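Local coordinates for protein thiosulfate reductase (Thermus thermophilus, PDB 2VPZ) that probably reduces sulfur compounds such as polysulfide or thiosulfate, using a molybdenum centre held by two molybdopterin guanine dinucleotides, together with a separate [4Fe-4S] cluster, at residues A200-L205 with R313-E318; K276-K281 with G355-P360. All coordinates share one frame; numbering follows the deposited sequence.

Contact 1: residues A200-L205 with R313-E318; sequences ARYIVL and REVARE
Tyr202 and Glu318 join a buried strand to the helix packed against its sheet, through one side-chain hydrogen bond, with Val315 and the Glu318 backbone packed round the phenol. The strand 202-206 is an inner member of a parallel four-stranded sheet, between strands 231-235 and 326-327, and the helix 309-320 leads through a short connection into the edge strand 326-327; helices laid on a parallel sheet make this an alpha/beta layer of the molybdopterin oxidoreductase fold. The contact is compact, burying 180 Å² in all, and the nearest CA atoms, those of Tyr202 and Glu318, are still 8.2 Å apart, so the long tyrosine does the bridging. Its ring is sent across the gap with CG anti to the backbone N (chi1 -167°). Glu318 comes over one face of this ring with its backbone, while its CB lies 3.7 Å from Tyr202 CZ. The carboxylate stands nearly perpendicular to the ring, the planes 85° apart. Val315, one turn earlier on the helix, adds its CG1 methyl at 3.9 Å from Tyr202 OH. Trp264 of helix 257-270 touches both Val204 and Val315 and so packs between strand and helix. The other carboxylate oxygen of Glu318, OE2, forms a salt bridge with Arg248, which also pairs with Glu314; this second partner probably steadies the carboxylate and favours its charged form. The phenol itself is the donor: Tyr202 OH gives its hydrogen to Glu318 OE1 at 2.8 Å, on the anti lone pair, the one facing away from OE2.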
loop_
_atom_site.group_PDB
_atom_site.type_symbol
_atom_site.label_atom_id
_atom_site.label_comp_id
_atom_site.label_asym_id
_atom_site.label_seq_id
_atom_site.Cartn_x
_atom_site.Cartn_y
_atom_site.Cartn_z
ATOM N N ALA A 200 9.999 29.745 -0.112
ATOM C CA ALA A 200 10.108 29.346 1.310
ATOM C C ALA A 200 10.586 27.869 1.455
ATOM O O ALA A 200 10.202 26.998 0.666
ATOM C CB ALA A 200 8.785 29.587 2.043
ATOM N N ARG A 201 11.391 27.587 2.482
ATOM C CA ARG A 201 12.009 26.255 2.689
ATOM C C ARG A 201 11.660 25.524 3.969
ATOM O O ARG A 201 11.852 24.302 4.118
ATOM C CB ARG A 201 13.516 26.413 2.642
ATOM C CG ARG A 201 14.083 26.534 1.256
ATOM C CD ARG A 201 14.139 25.154 0.618
ATOM N NE ARG A 201 13.038 24.865 -0.303
ATOM C CZ ARG A 201 12.767 23.676 -0.829
ATOM N NH1 ARG A 201 13.524 22.633 -0.523
ATOM N NH2 ARG A 201 11.736 23.531 -1.656
ATOM N N TYR A 202 11.181 26.342 4.898
ATOM C CA TYR A 202 10.777 25.947 6.247
ATOM C C TYR A 202 9.737 27.019 6.643
ATOM O O TYR A 202 10.022 28.220 6.603
ATOM C CB TYR A 202 12.026 26.017 7.148
ATOM C CG TYR A 202 11.872 25.346 8.502
ATOM C CD1 TYR A 202 12.128 23.982 8.674
ATOM C CD2 TYR A 202 11.495 26.086 9.634
ATOM C CE1 TYR A 202 12.024 23.364 9.915
ATOM C CE2 TYR A 202 11.386 25.491 10.893
ATOM C CZ TYR A 202 11.652 24.129 11.029
ATOM O OH TYR A 202 11.551 23.516 12.251
ATOM N N ILE A 203 8.546 26.572 7.020
ATOM C CA ILE A 203 7.434 27.456 7.388
ATOM C C ILE A 203 6.814 27.175 8.779
ATOM O O ILE A 203 6.450 26.034 9.071
ATOM C CB ILE A 203 6.298 27.353 6.290
ATOM C CG1 ILE A 203 6.848 27.760 4.928
ATOM C CG2 ILE A 203 5.063 28.204 6.680
ATOM C CD1 ILE A 203 5.875 27.499 3.762
ATOM N N VAL A 204 6.697 28.185 9.638
ATOM C CA VAL A 204 6.090 27.970 10.956
ATOM C C VAL A 204 4.743 28.705 11.106
ATOM O O VAL A 204 4.685 29.945 11.076
ATOM C CB VAL A 204 7.071 28.366 12.145
ATOM C CG1 VAL A 204 6.414 28.027 13.505
ATOM C CG2 VAL A 204 8.420 27.615 12.008
ATOM N N LEU A 205 3.678 27.912 11.243
ATOM C CA LEU A 205 2.295 28.370 11.393
ATOM C C LEU A 205 1.837 28.374 12.848
ATOM O O LEU A 205 1.825 27.328 13.519
ATOM C CB LEU A 205 1.311 27.492 10.562
ATOM C CG LEU A 205 1.623 27.354 9.055
ATOM C CD1 LEU A 205 0.608 26.422 8.374
ATOM C CD2 LEU A 205 1.638 28.750 8.391
ATOM N N ARG A 313 14.283 24.161 21.245
ATOM C CA ARG A 313 15.646 24.364 20.733
ATOM C C ARG A 313 15.824 23.918 19.271
ATOM O O ARG A 313 16.309 24.686 18.425
ATOM C CB ARG A 313 16.662 23.604 21.576
ATOM C CG ARG A 313 17.359 24.487 22.527
ATOM C CD ARG A 313 18.548 23.892 23.214
ATOM N NE ARG A 313 18.616 24.607 24.466
ATOM C CZ ARG A 313 18.091 24.180 25.600
ATOM N NH1 ARG A 313 17.484 23.001 25.648
ATOM N NH2 ARG A 313 18.087 24.981 26.656
ATOM N N GLU A 314 15.473 22.663 19.002
ATOM C CA GLU A 314 15.538 22.062 17.661
ATOM C C GLU A 314 14.769 22.912 16.630
ATOM O O GLU A 314 15.285 23.178 15.539
ATOM C CB GLU A 314 14.983 20.627 17.673
ATOM C CG GLU A 314 16.012 19.499 17.847
ATOM C CD GLU A 314 15.402 18.114 18.198
ATOM O OE1 GLU A 314 14.353 17.725 17.618
ATOM O OE2 GLU A 314 16.003 17.418 19.052
ATOM N N VAL A 315 13.550 23.337 16.946
ATOM C CA VAL A 315 12.811 24.167 15.998
ATOM C C VAL A 315 13.539 25.494 15.680
ATOM O O VAL A 315 13.606 25.866 14.514
ATOM C CB VAL A 315 11.322 24.417 16.460
ATOM C CG1 VAL A 315 10.603 25.422 15.506
ATOM C CG2 VAL A 315 10.580 23.085 16.474
ATOM N N ALA A 316 14.112 26.200 16.653
ATOM C CA ALA A 316 14.838 27.440 16.325
ATOM C C ALA A 316 16.128 27.200 15.507
ATOM O O ALA A 316 16.480 28.019 14.652
ATOM C CB ALA A 316 15.183 28.245 17.595
ATOM N N ARG A 317 16.824 26.090 15.759
ATOM C CA ARG A 317 18.058 25.737 15.034
ATOM C C ARG A 317 17.783 25.440 13.569
ATOM O O ARG A 317 18.472 25.953 12.677
ATOM C CB ARG A 317 18.762 24.539 15.657
ATOM C CG ARG A 317 19.539 24.869 16.907
ATOM C CD ARG A 317 19.785 23.609 17.721
ATOM N NE ARG A 317 20.382 23.832 19.033
ATOM C CZ ARG A 317 20.626 22.886 19.933
ATOM N NH1 ARG A 317 20.323 21.621 19.672
ATOM N NH2 ARG A 317 21.184 23.201 21.099
ATOM N N GLU A 318 16.780 24.601 13.346
ATOM C CA GLU A 318 16.317 24.208 12.017
ATOM C C GLU A 318 15.884 25.425 11.201
ATOM O O GLU A 318 16.094 25.462 9.983
ATOM C CB GLU A 318 15.117 23.247 12.102
ATOM C CG GLU A 318 15.294 22.077 13.058
ATOM C CD GLU A 318 14.274 20.947 12.881
ATOM O OE1 GLU A 318 13.111 21.229 12.499
ATOM O OE2 GLU A 318 14.653 19.781 13.147
#

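Contact 2: residues K276-K281 with G355-P360; sequences KEYVAK and GNYGRP
Tyr278 meets the 355-360 loop through a hydrogen bond, a CH-pi contact and a contact with an arginine. In the polar contact, Tyr278 OH donates to the backbone Tyr357 O at 2.8 Å; the hydroxyl lies in the carbonyl plane, on a lone pair, with a C=O...donor angle of 123°. The first torsion of Tyr278 turns the ring off its helix and over the loop. The CH-pi contact comes from Gly355, whose CA sits 3.8 Å from the Tyr278 ring centroid and 18° off the normal. This glycine ends helix 341-354 in a Schellman motif, with positive phi, and a type II beta turn from Asn356 to Arg359 follows, so the tyrosine covers a helix C-terminus and bonds to the turn just beyond it. Replacing Tyr278 with an alanine would probably leave Tyr357 O without this donor and open a gap above Gly355. The third contact is at the ring's edge: Arg359 NH2 approaches Tyr278 CD1 to 3.2 Å, the guanidinium turned 72° from the ring and presenting a face to that carbon. Gly355 O lies 3.3 Å above the Arg359 guanidinium plane, toward its rim, while Asp275 offers the arginine a long, weak ion pair.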
loop_
_atom_site.group_PDB
_atom_site.type_symbol
_atom_site.label_atom_id
_atom_site.label_comp_id
_atom_site.label_asym_id
_atom_site.label_seq_id
_atom_site.Cartn_x
_atom_site.Cartn_y
_atom_site.Cartn_z
ATOM N N LYS A 276 23.522 38.460 11.315
ATOM C CA LYS A 276 24.288 39.590 11.803
ATOM C C LYS A 276 24.262 40.858 10.935
ATOM O O LYS A 276 23.958 41.962 11.414
ATOM C CB LYS A 276 25.730 39.142 12.136
ATOM C CG LYS A 276 25.803 37.827 12.941
ATOM C CD LYS A 276 27.083 37.657 13.765
ATOM C CE LYS A 276 26.944 38.210 15.191
ATOM N NZ LYS A 276 27.960 37.614 16.135
ATOM N N GLU A 277 24.548 40.700 9.652
ATOM C CA GLU A 277 24.520 41.826 8.714
ATOM C C GLU A 277 23.167 42.522 8.671
ATOM O O GLU A 277 23.068 43.748 8.765
ATOM C CB GLU A 277 24.787 41.380 7.309
ATOM C CG GLU A 277 26.058 40.704 6.998
ATOM C CD GLU A 277 26.273 40.683 5.498
ATOM O OE1 GLU A 277 25.924 41.712 4.872
ATOM O OE2 GLU A 277 26.764 39.659 4.971
ATOM N N TYR A 278 22.144 41.713 8.438
ATOM C CA TYR A 278 20.788 42.212 8.304
ATOM C C TYR A 278 20.432 43.123 9.498
ATOM O O TYR A 278 19.946 44.235 9.292
ATOM C CB TYR A 278 19.738 41.079 8.122
ATOM C CG TYR A 278 18.351 41.550 7.639
ATOM C CD1 TYR A 278 17.966 41.488 6.283
ATOM C CD2 TYR A 278 17.434 42.072 8.549
ATOM C CE1 TYR A 278 16.678 41.945 5.862
ATOM C CE2 TYR A 278 16.165 42.528 8.147
ATOM C CZ TYR A 278 15.782 42.464 6.806
ATOM O OH TYR A 278 14.527 42.905 6.440
ATOM N N VAL A 279 20.699 42.699 10.726
ATOM C CA VAL A 279 20.410 43.560 11.880
ATOM C C VAL A 279 21.295 44.837 11.833
ATOM O O VAL A 279 20.793 45.959 12.046
ATOM C CB VAL A 279 20.554 42.785 13.262
ATOM C CG1 VAL A 279 20.588 43.780 14.442
ATOM C CG2 VAL A 279 19.372 41.790 13.434
ATOM N N ALA A 280 22.581 44.682 11.526
ATOM C CA ALA A 280 23.494 45.813 11.388
ATOM C C ALA A 280 23.002 46.853 10.331
ATOM O O ALA A 280 22.923 48.037 10.644
ATOM C CB ALA A 280 24.936 45.324 11.009
ATOM N N LYS A 281 22.620 46.472 9.112
ATOM C CA LYS A 281 22.171 47.503 8.178
ATOM C C LYS A 281 20.692 47.994 8.122
ATOM O O LYS A 281 20.427 49.052 7.556
ATOM C CB LYS A 281 22.666 47.234 6.709
ATOM C CG LYS A 281 22.989 45.796 6.325
ATOM C CD LYS A 281 23.793 45.722 5.013
ATOM C CE LYS A 281 25.288 45.506 5.286
ATOM N NZ LYS A 281 25.535 44.346 6.217
ATOM N N GLY A 355 16.498 37.459 8.921
ATOM C CA GLY A 355 16.829 38.270 7.751
ATOM C C GLY A 355 15.916 38.070 6.545
ATOM O O GLY A 355 16.333 38.288 5.397
ATOM N N ASN A 356 14.662 37.691 6.776
ATOM C CA ASN A 356 13.747 37.409 5.665
ATOM C C ASN A 356 12.862 38.500 5.063
ATOM O O ASN A 356 12.307 38.305 3.986
ATOM C CB ASN A 356 12.853 36.180 5.997
ATOM C CG ASN A 356 11.936 36.379 7.237
ATOM O OD1 ASN A 356 11.504 37.493 7.553
ATOM N ND2 ASN A 356 11.621 35.270 7.921
ATOM N N TYR A 357 12.735 39.647 5.709
ATOM C CA TYR A 357 11.845 40.693 5.187
ATOM C C TYR A 357 12.371 41.416 3.937
ATOM O O TYR A 357 13.381 42.113 3.998
ATOM C CB TYR A 357 11.510 41.716 6.284
ATOM C CG TYR A 357 10.321 42.618 5.981
ATOM C CD1 TYR A 357 9.033 42.277 6.402
ATOM C CD2 TYR A 357 10.492 43.834 5.315
ATOM C CE1 TYR A 357 7.937 43.129 6.177
ATOM C CE2 TYR A 357 9.398 44.703 5.075
ATOM C CZ TYR A 357 8.120 44.342 5.515
ATOM O OH TYR A 357 7.034 45.169 5.306
ATOM N N GLY A 358 11.679 41.262 2.814
ATOM C CA GLY A 358 12.125 41.864 1.577
ATOM C C GLY A 358 13.126 41.001 0.810
ATOM O O GLY A 358 13.746 41.481 -0.139
ATOM N N ARG A 359 13.319 39.756 1.224
ATOM C CA ARG A 359 14.223 38.828 0.548
ATOM C C ARG A 359 13.510 37.613 0.014
ATOM O O ARG A 359 12.397 37.259 0.523
ATOM C CB ARG A 359 15.296 38.223 1.479
ATOM C CG ARG A 359 16.091 39.191 2.320
ATOM C CD ARG A 359 17.404 39.602 1.650
ATOM N NE ARG A 359 18.396 40.131 2.595
ATOM C CZ ARG A 359 19.155 39.420 3.431
ATOM N NH1 ARG A 359 19.064 38.099 3.474
ATOM N NH2 ARG A 359 20.022 40.036 4.238
ATOM N N PRO A 360 13.977 37.028 -1.130
ATOM C CA PRO A 360 13.214 35.844 -1.512
ATOM C C PRO A 360 13.431 34.793 -0.467
ATOM O O PRO A 360 14.562 34.333 -0.182
ATOM C CB PRO A 360 13.834 35.440 -2.831
ATOM C CG PRO A 360 14.614 36.590 -3.333
ATOM C CD PRO A 360 14.320 37.751 -2.363
#

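How the contacts relate
Contact 1 and contact 2 show how one molybdopterin oxidoreductase family region can use the same device twice: in each a tyrosine hydroxyl is the donor across the contact. Their centres lie about 17 Å apart and their nearest atoms about 6 Å, so they do not touch. Along the chain the segments alternate, 276-281 falling between the halves of contact 1 and 313-318 between those of contact 2, which interlaces the two connections. Both sit on the same side of the chain's centre, away from the iron-sulfur cluster and cofactor pockets; from contact 1, the Val315 side chain is about 13 Å from a bound molybdopterin guanine dinucleotide.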